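Local coordinates for protein beta-glucoside phosphorylase BglX (Unidentified, PDB 5VQE) that probably transfers the glucosyl group of beta-glucosides to phosphate as a family GH3 phosphorylase, and holds a fluorinated glucose in its active-site pocket, at residues F67-M72 / M104-Y109; I149-N154 / D221-I226; E390-V395 / S548-K553. All coordinates share one frame; numbering follows the deposited sequence.

Interaction 1: residues F67-M72 / M104-Y109; sequences FKAKRM and MEDGTY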
ATOM      1  N   PHE A  67      -2.283  13.802  -6.311  1.00 23.07           N
ATOM      2  CA  PHE A  67      -2.933  14.917  -6.974  1.00 26.41           C
ATOM      3  C   PHE A  67      -2.954  14.587  -8.467  1.00 23.44           C
ATOM      4  O   PHE A  67      -2.682  13.452  -8.867  1.00 18.86           O
ATOM      5  CB  PHE A  67      -2.248  16.242  -6.603  1.00 25.53           C
ATOM      6  CG  PHE A  67      -0.759  16.257  -6.810  1.00 26.40           C
ATOM      7  CD1 PHE A  67       0.101  15.894  -5.786  1.00 24.53           C
ATOM      8  CD2 PHE A  67      -0.223  16.672  -8.011  1.00 25.96           C
ATOM      9  CE1 PHE A  67       1.470  15.922  -5.965  1.00 25.47           C
ATOM     10  CE2 PHE A  67       1.151  16.704  -8.197  1.00 29.90           C
ATOM     11  CZ  PHE A  67       1.998  16.327  -7.172  1.00 23.69           C
ATOM     12  N   LYS A  68      -3.298  15.563  -9.299  1.00 20.71           N
ATOM     13  CA  LYS A  68      -3.636  15.266 -10.686  1.00 19.38           C
ATOM     14  C   LYS A  68      -2.405  14.904 -11.507  1.00 19.64           C
ATOM     15  O   LYS A  68      -1.328  15.488 -11.348  1.00 17.61           O
ATOM     16  CB  LYS A  68      -4.351  16.456 -11.330  1.00 24.08           C
ATOM     17  CG  LYS A  68      -5.812  16.570 -10.925  1.00 31.34           C
ATOM     18  CD  LYS A  68      -6.495  17.738 -11.621  1.00 43.34           C
ATOM     19  CE  LYS A  68      -7.843  18.075 -10.982  1.00 44.21           C
ATOM     20  NZ  LYS A  68      -7.677  18.762  -9.668  1.00 40.77           N
ATOM     21  N   ALA A  69      -2.590  13.949 -12.424  1.00 16.37           N
ATOM     22  CA  ALA A  69      -1.490  13.478 -13.255  1.00 17.21           C
ATOM     23  C   ALA A  69      -0.810  14.622 -13.991  1.00 17.24           C
ATOM     24  O   ALA A  69       0.419  14.655 -14.105  1.00 17.53           O
ATOM     25  CB  ALA A  69      -1.999  12.447 -14.257  1.00 21.53           C
ATOM     26  N   LYS A  70      -1.591  15.564 -14.519  1.00 18.66           N
ATOM     27  CA  LYS A  70      -0.992  16.664 -15.266  1.00 19.48           C
ATOM     28  C   LYS A  70      -0.110  17.524 -14.371  1.00 17.05           C
ATOM     29  O   LYS A  70       0.929  18.022 -14.817  1.00 18.98           O
ATOM     30  CB  LYS A  70      -2.087  17.505 -15.926  1.00 25.16           C
ATOM     31  CG  LYS A  70      -1.640  18.888 -16.335  1.00 26.41           C
ATOM     32  N   ARG A  71      -0.497  17.694 -13.107  1.00 17.23           N
ATOM     33  CA  ARG A  71       0.324  18.452 -12.169  1.00 24.29           C
ATOM     34  C   ARG A  71       1.577  17.676 -11.778  1.00 23.53           C
ATOM     35  O   ARG A  71       2.661  18.264 -11.647  1.00 23.40           O
ATOM     36  CB  ARG A  71      -0.493  18.815 -10.928  1.00 22.10           C
ATOM     37  CG  ARG A  71      -1.621  19.797 -11.201  1.00 34.77           C
ATOM     38  CD  ARG A  71      -1.094  21.206 -11.427  1.00 32.66           C
ATOM     39  NE  ARG A  71      -0.764  21.867 -10.169  1.00 37.96           N
ATOM     40  CZ  ARG A  71      -0.288  23.105 -10.078  1.00 36.48           C
ATOM     41  NH1 ARG A  71      -0.076  23.820 -11.175  1.00 39.97           N
ATOM     42  NH2 ARG A  71      -0.021  23.626  -8.891  1.00 33.85           N
ATOM     43  N   MET A  72       1.455  16.361 -11.577  1.00 18.70           N
ATOM     44  CA  MET A  72       2.646  15.554 -11.343  1.00 18.33           C
ATOM     45  C   MET A  72       3.644  15.717 -12.477  1.00 16.36           C
ATOM     46  O   MET A  72       4.847  15.853 -12.234  1.00 17.64           O
ATOM     47  CB  MET A  72       2.275  14.085 -11.194  1.00 18.07           C
ATOM     48  CG  MET A  72       1.505  13.774  -9.949  1.00 16.14           C
ATOM     49  SD  MET A  72       1.342  12.012  -9.672  1.00 18.17           S
ATOM     50  CE  MET A  72       0.465  12.055  -8.116  1.00 21.07           C
ATOM     51  N   MET A 104      -2.115   8.637  -8.071  1.00 20.12           N
ATOM     52  CA  MET A 104      -2.547   9.932  -8.567  1.00 19.39           C
ATOM     53  C   MET A 104      -4.064  10.029  -8.504  1.00 19.23           C
ATOM     54  O   MET A 104      -4.775   9.028  -8.457  1.00 21.48           O
ATOM     55  CB  MET A 104      -2.046  10.182  -9.995  1.00 18.15           C
ATOM     56  CG  MET A 104      -2.444   9.145 -11.018  1.00 20.58           C
ATOM     57  SD  MET A 104      -1.595   9.341 -12.612  1.00 26.72           S
ATOM     58  CE  MET A 104       0.093   9.015 -12.172  1.00 16.11           C
ATOM     59  N   GLU A 105      -4.549  11.266  -8.487  1.00 17.70           N
ATOM     60  CA  GLU A 105      -5.976  11.506  -8.299  1.00 21.19           C
ATOM     61  C   GLU A 105      -6.806  10.907  -9.433  1.00 17.61           C
ATOM     62  O   GLU A 105      -7.897  10.377  -9.197  1.00 19.08           O
ATOM     63  CB  GLU A 105      -6.213  13.013  -8.180  1.00 26.39           C
ATOM     64  CG  GLU A 105      -7.658  13.434  -8.065  1.00 30.11           C
ATOM     65  CD  GLU A 105      -7.786  14.928  -7.851  1.00 38.20           C
ATOM     66  OE1 GLU A 105      -6.984  15.481  -7.068  1.00 34.39           O
ATOM     67  OE2 GLU A 105      -8.671  15.551  -8.478  1.00 46.14           O
ATOM     68  N   ASP A 106      -6.305  10.974 -10.669  1.00 18.93           N
ATOM     69  CA  ASP A 106      -7.092  10.611 -11.847  1.00 19.43           C
ATOM     70  C   ASP A 106      -6.507   9.438 -12.635  1.00 22.31           C
ATOM     71  O   ASP A 106      -6.788   9.300 -13.832  1.00 21.84           O
ATOM     72  CB  ASP A 106      -7.256  11.827 -12.760  1.00 21.05           C
ATOM     73  CG  ASP A 106      -5.966  12.599 -12.950  1.00 26.70           C
ATOM     74  OD1 ASP A 106      -4.933  12.207 -12.360  1.00 20.08           O
ATOM     75  OD2 ASP A 106      -5.993  13.614 -13.680  1.00 23.40           O
ATOM     76  N   GLY A 107      -5.720   8.574 -11.999  1.00 16.50           N
ATOM     77  CA  GLY A 107      -5.269   7.356 -12.640  1.00 14.31           C
ATOM     78  C   GLY A 107      -6.309   6.249 -12.564  1.00 18.30           C
ATOM     79  O   GLY A 107      -7.419   6.421 -12.064  1.00 21.25           O
ATOM     80  N   THR A 108      -5.922   5.078 -13.059  1.00 16.97           N
ATOM     81  CA  THR A 108      -6.801   3.915 -13.076  1.00 16.76           C
ATOM     82  C   THR A 108      -6.726   3.172 -11.743  1.00 17.25           C
ATOM     83  O   THR A 108      -5.664   2.665 -11.367  1.00 14.11           O
ATOM     84  CB  THR A 108      -6.429   2.962 -14.207  1.00 13.51           C
ATOM     85  OG1 THR A 108      -6.439   3.661 -15.458  1.00 17.39           O
ATOM     86  CG2 THR A 108      -7.412   1.803 -14.271  1.00 14.08           C
ATOM     87  N   TYR A 109      -7.863   3.075 -11.057  1.00 16.99           N
ATOM     88  CA  TYR A 109      -7.999   2.227  -9.873  1.00 12.02           C
ATOM     89  C   TYR A 109      -8.313   0.810 -10.341  1.00 14.01           C
ATOM     90  O   TYR A 109      -9.432   0.530 -10.783  1.00 14.47           O
ATOM     91  CB  TYR A 109      -9.095   2.775  -8.960  1.00 16.56           C
ATOM     92  CG  TYR A 109      -9.209   2.104  -7.597  1.00 13.96           C
ATOM     93  CD1 TYR A 109      -8.404   1.026  -7.252  1.00 14.88           C
ATOM     94  CD2 TYR A 109     -10.138   2.543  -6.663  1.00 15.75           C
ATOM     95  CE1 TYR A 109      -8.509   0.420  -6.027  1.00 14.58           C
ATOM     96  CE2 TYR A 109     -10.249   1.937  -5.420  1.00 17.00           C
ATOM     97  CZ  TYR A 109      -9.426   0.875  -5.113  1.00 16.39           C
ATOM     98  OH  TYR A 109      -9.506   0.240  -3.895  1.00 16.62           O
TER
HETATM   99  O   HOH W   1      -4.435  15.311 -14.920  1.00 20.48           O
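Ala69 and Met104 make the tight inner half of this contact: the Ala69 methyl, CB, touches Met104 SD at 3.5 Å. On the same buried side Met72 runs out extended beyond CG and sets its terminal CE 3.7 Å from Met104 CB, the two methionine chains passing at a slant. Met104 CG stands between its own backbone N and carbonyl carbon (chi1 57°), and the chain bends at its last torsion. Small alanine lets the sulfur come close to the helix, while flexible methionines mould themselves to each other. Val139 touches both Ala69 and Met72.

Next to this apolar patch lies a polar seam. Glu105 N gives Phe67 O a nearly straight hydrogen bond of 2.9 Å. Asp106, third residue of the type I turn from Met104 to Gly107, meets the first turn of the helix. Its OD1 accepts the Ala69 N-H at 2.9 Å through the syn lone pair, and its OD2 accepts a hydrogen bond from a water 2.6 Å away, which in turn accepts from Lys70 N. An acidic residue suits the place, since the amino end of a helix would be expected to stabilise its negative charge.

The outer side is looser. Lys68 and Glu105 run alongside each other with their charged ends on the same side, and form a salt bridge of 3.6 Å from NZ to OE2. Both residues are exposed, and long charged side chains suit this edge, where solvent can reach them.

Lys68 occupies the N-cap of helix 69-82, which follows strand 61-64, and the partner loop follows strand 88-91. Such a junction of a helix start with a neighbouring post-strand loop belongs to the TIM-barrel type of domain found in family GH3.

Interaction 2: residues I149-N154 / D221-I226; sequences IDIDMN and DTYGRI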
ATOM      1  N   ILE A 149       4.714  -7.045   0.933  1.00  8.70           N
ATOM      2  CA  ILE A 149       4.887  -8.478   1.136  1.00  9.51           C
ATOM      3  C   ILE A 149       4.699  -8.800   2.610  1.00 10.06           C
ATOM      4  O   ILE A 149       5.234  -9.791   3.116  1.00 11.87           O
ATOM      5  CB  ILE A 149       6.252  -8.963   0.609  1.00 11.67           C
ATOM      6  CG1 ILE A 149       7.403  -8.177   1.245  1.00 11.75           C
ATOM      7  CG2 ILE A 149       6.276  -8.864  -0.907  1.00 10.75           C
ATOM      8  CD1 ILE A 149       8.776  -8.762   0.924  1.00 11.95           C
ATOM      9  N   ASP A 150       3.920  -7.974   3.307  1.00 12.90           N
ATOM     10  CA  ASP A 150       3.409  -8.361   4.612  1.00 11.89           C
ATOM     11  C   ASP A 150       2.475  -9.554   4.471  1.00 14.77           C
ATOM     12  O   ASP A 150       1.854  -9.767   3.427  1.00 11.50           O
ATOM     13  CB  ASP A 150       2.645  -7.213   5.265  1.00 13.08           C
ATOM     14  CG  ASP A 150       3.497  -5.981   5.468  1.00 14.52           C
ATOM     15  OD1 ASP A 150       4.702  -6.135   5.749  1.00 11.31           O
ATOM     16  OD2 ASP A 150       2.944  -4.862   5.366  1.00 13.98           O
ATOM     17  N   ILE A 151       2.374 -10.330   5.547  1.00 12.25           N
ATOM     18  CA  ILE A 151       1.487 -11.488   5.618  1.00 12.07           C
ATOM     19  C   ILE A 151       0.296 -11.087   6.470  1.00 12.64           C
ATOM     20  O   ILE A 151       0.472 -10.606   7.592  1.00 12.42           O
ATOM     21  CB  ILE A 151       2.206 -12.708   6.225  1.00 11.18           C
ATOM     22  CG1 ILE A 151       3.464 -13.065   5.433  1.00 12.46           C
ATOM     23  CG2 ILE A 151       1.265 -13.902   6.293  1.00 15.46           C
ATOM     24  CD1 ILE A 151       4.366 -14.069   6.141  1.00 14.43           C
ATOM     25  N   ASP A 152      -0.918 -11.288   5.952  1.00 12.21           N
ATOM     26  CA  ASP A 152      -2.133 -10.919   6.684  1.00 16.20           C
ATOM     27  C   ASP A 152      -2.508 -12.022   7.678  1.00 17.48           C
ATOM     28  O   ASP A 152      -3.588 -12.611   7.630  1.00 17.21           O
ATOM     29  CB  ASP A 152      -3.272 -10.638   5.707  1.00 17.09           C
ATOM     30  CG  ASP A 152      -4.412  -9.848   6.333  1.00 18.53           C
ATOM     31  OD1 ASP A 152      -4.174  -9.125   7.323  1.00 14.28           O
ATOM     32  OD2 ASP A 152      -5.553  -9.932   5.816  1.00 16.64           O
ATOM     33  N   MET A 153      -1.581 -12.289   8.605  1.00 15.47           N
ATOM     34  CA  MET A 153      -1.829 -13.287   9.639  1.00 18.32           C
ATOM     35  C   MET A 153      -2.955 -12.854  10.566  1.00 20.19           C
ATOM     36  O   MET A 153      -3.912 -13.603  10.789  1.00 23.95           O
ATOM     37  CB  MET A 153      -0.567 -13.537  10.465  1.00 19.19           C
ATOM     38  CG  MET A 153       0.524 -14.307   9.801  1.00 25.88           C
ATOM     39  SD  MET A 153       1.771 -14.811  11.012  1.00 28.85           S
ATOM     40  CE  MET A 153       2.970 -15.590   9.926  1.00 27.15           C
ATOM     41  N   ASN A 154      -2.862 -11.643  11.108  1.00 16.75           N
ATOM     42  CA  ASN A 154      -3.729 -11.216  12.195  1.00 17.73           C
ATOM     43  C   ASN A 154      -4.915 -10.448  11.634  1.00 17.53           C
ATOM     44  O   ASN A 154      -4.739  -9.307  11.181  1.00 18.56           O
ATOM     45  CB  ASN A 154      -2.948 -10.345  13.179  1.00 18.80           C
ATOM     46  CG  ASN A 154      -3.696 -10.122  14.478  1.00 20.79           C
ATOM     47  OD1 ASN A 154      -4.914  -9.933  14.487  1.00 20.85           O
ATOM     48  ND2 ASN A 154      -2.968 -10.148  15.584  1.00 17.79           N
ATOM     49  N   ASP A 221      11.002 -18.749   8.864  1.00 16.48           N
ATOM     50  CA  ASP A 221      10.277 -19.666   7.985  1.00 15.81           C
ATOM     51  C   ASP A 221       9.144 -19.000   7.216  1.00 18.26           C
ATOM     52  O   ASP A 221       8.635 -19.603   6.265  1.00 15.42           O
ATOM     53  CB  ASP A 221       9.682 -20.833   8.785  1.00 20.85           C
ATOM     54  CG  ASP A 221      10.729 -21.653   9.520  1.00 22.60           C
ATOM     55  OD1 ASP A 221      11.891 -21.723   9.068  1.00 22.90           O
ATOM     56  OD2 ASP A 221      10.372 -22.246  10.559  1.00 30.70           O
ATOM     57  N   THR A 222       8.720 -17.799   7.607  1.00 17.48           N
ATOM     58  CA  THR A 222       7.619 -17.123   6.934  1.00 14.78           C
ATOM     59  C   THR A 222       8.098 -15.807   6.322  1.00 15.93           C
ATOM     60  O   THR A 222       8.368 -15.746   5.114  1.00 12.95           O
ATOM     61  CB  THR A 222       6.459 -16.915   7.917  1.00 14.96           C
ATOM     62  OG1 THR A 222       6.894 -16.148   9.048  1.00 13.98           O
ATOM     63  CG2 THR A 222       5.948 -18.266   8.414  1.00 15.94           C
ATOM     64  N   TYR A 223       8.226 -14.751   7.127  1.00 14.33           N
ATOM     65  CA  TYR A 223       8.694 -13.472   6.588  1.00 14.39           C
ATOM     66  C   TYR A 223      10.073 -13.605   5.950  1.00 11.32           C
ATOM     67  O   TYR A 223      10.310 -13.099   4.846  1.00 13.74           O
ATOM     68  CB  TYR A 223       8.709 -12.408   7.690  1.00 12.91           C
ATOM     69  CG  TYR A 223       7.321 -11.980   8.077  1.00 13.15           C
ATOM     70  CD1 TYR A 223       6.676 -10.949   7.403  1.00 16.11           C
ATOM     71  CD2 TYR A 223       6.629 -12.633   9.088  1.00 15.90           C
ATOM     72  CE1 TYR A 223       5.387 -10.569   7.749  1.00 13.20           C
ATOM     73  CE2 TYR A 223       5.344 -12.255   9.432  1.00 13.18           C
ATOM     74  CZ  TYR A 223       4.732 -11.225   8.757  1.00 13.10           C
ATOM     75  OH  TYR A 223       3.451 -10.853   9.099  1.00 14.45           O
ATOM     76  N   GLY A 224      11.003 -14.277   6.628  1.00 12.22           N
ATOM     77  CA  GLY A 224      12.337 -14.423   6.073  1.00 12.44           C
ATOM     78  C   GLY A 224      12.335 -15.136   4.732  1.00 12.61           C
ATOM     79  O   GLY A 224      13.068 -14.758   3.815  1.00 15.17           O
ATOM     80  N   ARG A 225      11.496 -16.163   4.593  1.00 12.16           N
ATOM     81  CA  ARG A 225      11.384 -16.863   3.319  1.00 13.49           C
ATOM     82  C   ARG A 225      10.919 -15.930   2.210  1.00 12.45           C
ATOM     83  O   ARG A 225      11.427 -15.991   1.085  1.00 10.73           O
ATOM     84  CB  ARG A 225      10.417 -18.033   3.462  1.00 16.56           C
ATOM     85  CG  ARG A 225      10.254 -18.874   2.209  1.00 20.30           C
ATOM     86  CD  ARG A 225       9.289 -20.022   2.468  1.00 20.98           C
ATOM     87  NE  ARG A 225       8.941 -20.745   1.250  1.00 22.41           N
ATOM     88  CZ  ARG A 225       9.671 -21.727   0.724  1.00 26.11           C
ATOM     89  NH1 ARG A 225      10.801 -22.108   1.301  1.00 24.83           N
ATOM     90  NH2 ARG A 225       9.275 -22.327  -0.387  1.00 29.60           N
ATOM     91  N   ILE A 226       9.951 -15.062   2.505  1.00 13.43           N
ATOM     92  CA  ILE A 226       9.431 -14.137   1.498  1.00 11.91           C
ATOM     93  C   ILE A 226      10.485 -13.100   1.129  1.00 10.86           C
ATOM     94  O   ILE A 226      10.758 -12.859  -0.056  1.00 11.70           O
ATOM     95  CB  ILE A 226       8.142 -13.467   2.007  1.00 11.04           C
ATOM     96  CG1 ILE A 226       7.069 -14.521   2.283  1.00 11.52           C
ATOM     97  CG2 ILE A 226       7.636 -12.443   0.998  1.00 10.81           C
ATOM     98  CD1 ILE A 226       5.845 -13.965   2.959  1.00 16.93           C
TER
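Ile151 and Tyr223 reach toward each other tip to tip, and the isoleucine methyl CD1 stands over the centre of the phenol ring, 3.7 Å from its centroid and 5° off the normal, a well-formed CH-pi contact. The same CD1 also touches Ile226 CD1 at 3.5 Å, so one methyl is wedged between a ring and an aliphatic tip. Ile149 and Ile226 pass one another, running in opposite senses, with Ile149 CB 3.8 Å from Ile226 CG2, and Met153 brings CE obliquely to Tyr223 CE2 at 4.1 Å. Branched isoleucines fill the buried centre, whereas the extended methionine reaches in from the partly exposed side.

Further out, Trp219 lies nearly parallel to the Tyr223 ring, and the phenol hydroxyl is hydrogen-bonded to Asp198 O, which ties down the far end of the ring. Ile172 of helix 169-184 backs both Ile149 and Ile151.

Asp150 turns away from helix 216-232, and its carboxylate bonds to His194 ND1 and Asp198 N. Since His194 lines the fluoroglucose pocket, Asp150 is a second-shell residue, and the isoleucines flanking it pack a post-strand loop of the barrel-type domain beside its sugar site.

Interaction 3: residues E390-V395 / S548-K553; sequences ESITLV and SSFKGK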
ATOM      1  N   GLU A 390     -12.759 -11.948 -11.912  1.00 16.13           N
ATOM      2  CA  GLU A 390     -12.097 -13.121 -11.358  1.00 17.20           C
ATOM      3  C   GLU A 390     -11.985 -13.094  -9.841  1.00 14.63           C
ATOM      4  O   GLU A 390     -11.752 -14.148  -9.242  1.00 16.85           O
ATOM      5  CB  GLU A 390     -10.687 -13.271 -11.940  1.00 15.15           C
ATOM      6  CG  GLU A 390     -10.617 -13.436 -13.461  1.00 20.41           C
ATOM      7  CD  GLU A 390     -11.156 -14.780 -13.966  1.00 31.40           C
ATOM      8  OE1 GLU A 390     -11.214 -15.761 -13.182  1.00 28.35           O
ATOM      9  OE2 GLU A 390     -11.530 -14.857 -15.162  1.00 36.20           O
ATOM     10  N   SER A 391     -12.150 -11.932  -9.209  1.00 14.04           N
ATOM     11  CA  SER A 391     -11.816 -11.788  -7.795  1.00 14.76           C
ATOM     12  C   SER A 391     -13.001 -12.017  -6.861  1.00 18.36           C
ATOM     13  O   SER A 391     -12.830 -12.590  -5.776  1.00 16.13           O
ATOM     14  CB  SER A 391     -11.227 -10.398  -7.533  1.00 13.02           C
ATOM     15  OG  SER A 391     -12.209  -9.387  -7.657  1.00 20.87           O
ATOM     16  N   ILE A 392     -14.202 -11.578  -7.244  1.00 19.46           N
ATOM     17  CA  ILE A 392     -15.304 -11.533  -6.292  1.00 17.52           C
ATOM     18  C   ILE A 392     -15.596 -12.938  -5.787  1.00 17.30           C
ATOM     19  O   ILE A 392     -15.688 -13.893  -6.568  1.00 15.82           O
ATOM     20  CB  ILE A 392     -16.532 -10.869  -6.930  1.00 16.87           C
ATOM     21  CG1 ILE A 392     -16.180  -9.432  -7.315  1.00 15.62           C
ATOM     22  CG2 ILE A 392     -17.726 -10.888  -5.957  1.00 16.27           C
ATOM     23  CD1 ILE A 392     -17.296  -8.667  -8.003  1.00 18.74           C
ATOM     24  N   THR A 393     -15.734 -13.069  -4.466  1.00 15.72           N
ATOM     25  CA  THR A 393     -15.705 -14.365  -3.796  1.00 17.75           C
ATOM     26  C   THR A 393     -17.008 -14.600  -3.053  1.00 17.83           C
ATOM     27  O   THR A 393     -17.370 -13.820  -2.167  1.00 14.46           O
ATOM     28  CB  THR A 393     -14.530 -14.448  -2.818  1.00 15.46           C
ATOM     29  OG1 THR A 393     -13.311 -14.136  -3.505  1.00 11.23           O
ATOM     30  CG2 THR A 393     -14.438 -15.839  -2.217  1.00 17.12           C
ATOM     31  N   LEU A 394     -17.698 -15.685  -3.403  1.00 18.57           N
ATOM     32  CA  LEU A 394     -18.860 -16.146  -2.647  1.00 17.59           C
ATOM     33  C   LEU A 394     -18.361 -16.935  -1.436  1.00 18.87           C
ATOM     34  O   LEU A 394     -17.889 -18.066  -1.584  1.00 17.14           O
ATOM     35  CB  LEU A 394     -19.744 -17.012  -3.541  1.00 18.34           C
ATOM     36  CG  LEU A 394     -21.269 -16.926  -3.477  1.00 26.54           C
ATOM     37  CD1 LEU A 394     -21.885 -18.272  -3.887  1.00 21.75           C
ATOM     38  CD2 LEU A 394     -21.782 -16.487  -2.126  1.00 22.69           C
ATOM     39  N   VAL A 395     -18.449 -16.348  -0.244  1.00 17.18           N
ATOM     40  CA  VAL A 395     -17.863 -16.951   0.959  1.00 16.75           C
ATOM     41  C   VAL A 395     -18.849 -17.870   1.655  1.00 19.81           C
ATOM     42  O   VAL A 395     -18.511 -18.991   2.048  1.00 19.43           O
ATOM     43  CB  VAL A 395     -17.379 -15.847   1.926  1.00 14.85           C
ATOM     44  CG1 VAL A 395     -16.780 -16.458   3.200  1.00 20.08           C
ATOM     45  CG2 VAL A 395     -16.382 -14.938   1.248  1.00 16.03           C
ATOM     46  N   SER A 548     -22.953 -13.863 -14.460  1.00 21.40           N
ATOM     47  CA  SER A 548     -21.516 -14.083 -14.352  1.00 22.44           C
ATOM     48  C   SER A 548     -21.273 -14.956 -13.134  1.00 21.36           C
ATOM     49  O   SER A 548     -21.833 -14.694 -12.067  1.00 19.24           O
ATOM     50  CB  SER A 548     -20.755 -12.752 -14.228  1.00 22.91           C
ATOM     51  OG  SER A 548     -19.379 -12.960 -13.936  1.00 17.81           O
ATOM     52  N   SER A 549     -20.462 -15.998 -13.296  1.00 18.33           N
ATOM     53  CA  SER A 549     -20.204 -16.908 -12.193  1.00 18.99           C
ATOM     54  C   SER A 549     -19.284 -16.257 -11.164  1.00 19.65           C
ATOM     55  O   SER A 549     -18.505 -15.353 -11.477  1.00 19.14           O
ATOM     56  CB  SER A 549     -19.570 -18.201 -12.701  1.00 24.61           C
ATOM     57  OG  SER A 549     -18.367 -17.927 -13.392  1.00 21.26           O
ATOM     58  N   PHE A 550     -19.397 -16.718  -9.921  1.00 18.71           N
ATOM     59  CA  PHE A 550     -18.432 -16.367  -8.883  1.00 20.49           C
ATOM     60  C   PHE A 550     -17.181 -17.210  -9.072  1.00 20.55           C
ATOM     61  O   PHE A 550     -17.251 -18.444  -9.101  1.00 16.44           O
ATOM     62  CB  PHE A 550     -19.021 -16.582  -7.492  1.00 21.38           C
ATOM     63  CG  PHE A 550     -20.083 -15.596  -7.135  1.00 17.03           C
ATOM     64  CD1 PHE A 550     -19.748 -14.339  -6.665  1.00 18.11           C
ATOM     65  CD2 PHE A 550     -21.422 -15.920  -7.280  1.00 21.52           C
ATOM     66  CE1 PHE A 550     -20.725 -13.422  -6.339  1.00 18.87           C
ATOM     67  CE2 PHE A 550     -22.406 -15.012  -6.956  1.00 19.24           C
ATOM     68  CZ  PHE A 550     -22.059 -13.757  -6.483  1.00 18.23           C
ATOM     69  N   LYS A 551     -16.041 -16.541  -9.214  1.00 16.59           N
ATOM     70  CA  LYS A 551     -14.787 -17.197  -9.531  1.00 14.06           C
ATOM     71  C   LYS A 551     -13.706 -16.984  -8.484  1.00 20.21           C
ATOM     72  O   LYS A 551     -12.690 -17.690  -8.521  1.00 14.22           O
ATOM     73  CB  LYS A 551     -14.258 -16.691 -10.881  1.00 17.56           C
ATOM     74  CG  LYS A 551     -15.247 -16.822 -12.031  1.00 20.44           C
ATOM     75  CD  LYS A 551     -14.754 -16.070 -13.259  1.00 20.95           C
ATOM     76  CE  LYS A 551     -15.727 -16.193 -14.439  1.00 23.68           C
ATOM     77  NZ  LYS A 551     -16.954 -15.354 -14.273  1.00 21.87           N
ATOM     78  N   GLY A 552     -13.882 -16.034  -7.567  1.00 17.72           N
ATOM     79  CA  GLY A 552     -12.826 -15.720  -6.624  1.00 17.75           C
ATOM     80  C   GLY A 552     -12.600 -16.831  -5.620  1.00 18.24           C
ATOM     81  O   GLY A 552     -13.505 -17.586  -5.276  1.00 15.06           O
ATOM     82  N   LYS A 553     -11.359 -16.918  -5.143  1.00 18.08           N
ATOM     83  CA  LYS A 553     -10.963 -17.841  -4.087  1.00 17.93           C
ATOM     84  C   LYS A 553     -10.343 -17.034  -2.955  1.00 18.56           C
ATOM     85  O   LYS A 553      -9.376 -16.296  -3.174  1.00 17.11           O
ATOM     86  CB  LYS A 553      -9.972 -18.881  -4.612  1.00 21.61           C
ATOM     87  CG  LYS A 553      -9.379 -19.778  -3.533  1.00 26.07           C
ATOM     88  CD  LYS A 553      -8.308 -20.691  -4.097  1.00 28.40           C
ATOM     89  CE  LYS A 553      -7.602 -21.449  -2.991  1.00 32.67           C
ATOM     90  NZ  LYS A 553      -6.748 -22.546  -3.529  1.00 37.99           N
TER
HETATM   91  O   HOH W   2     -16.012 -13.763  -9.252  1.00 13.44           O
HETATM   92  O   HOH W   3     -16.329 -17.354  -5.285  1.00 16.74           O
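Leu394 lies over one face of the Phe550 ring, while Ile392 comes in at the ring's edge. The leucine CG is 4.0 Å from the ring centroid and 14° off the normal, displaced toward the rim, with CB resting 3.9 Å from Phe550 CG. In the plane of the ring, Ile392 CG2 meets CE1 at 3.9 Å. A flat aromatic can offer face and edge to separate aliphatic branches. An alanine at Phe550 would take the ring from over Leu394 CG and from beside Ile392 CG2, probably leaving a gap next to strand 393-397.

The touching parts of the two backbones run at about 92° to each other, and Gly552 fits directly against the chain where helix 378-391 gives way to the strand. Its N-H bonds to Ile392 O at 3.0 Å, and its CA makes CA-H...O contacts with Glu390 O and Ser391 O. A side chain here would run into Ser391 O, so glycine is needed sterically. Thr393 OG1, beside Gly552, donates to Ser391 O at 2.8 Å, holding the turn in shape, and also pairs with Tyr530 OH.

Lys551 crosses Glu390 obliquely, CD lying 3.6 Å from OE1, but NZ bends off at its last torsion (chi4 75°) toward Asp389, Ser549 O and Ser549 OG. The lysine charge is therefore probably balanced mainly by Asp389.

Two waters bridge Ile392 O to Lys551 N and Leu394 N to Gly552 O. Apolar packing on Phe550, one direct backbone bond and these bridges suggest a seam held mainly by shape fit and backbone polarity, with the lysine charge met at its side.

Overall arrangement
Interaction 2 is the most buried of the three and is built from apolar side chains round one tyrosine. Interactions 1 and 3 are only partly buried, and each adds one direct backbone hydrogen bond and at least one bridging water to its apolar patch. Interactions 1 and 2 both belong to the GH3 N-terminal domain, yet they lie on opposite sides of the chain's centre, about 31 Å apart between centres, and use different helices. Interaction 3 joins the entry to the six-stranded mixed sheet with a loop near the chain's end. A salt bridge crosses interaction 1, the lysine of interaction 3 finds its mate outside the two segments, and in interaction 2 Asp150 turns from the helix to His194 of the sugar pocket.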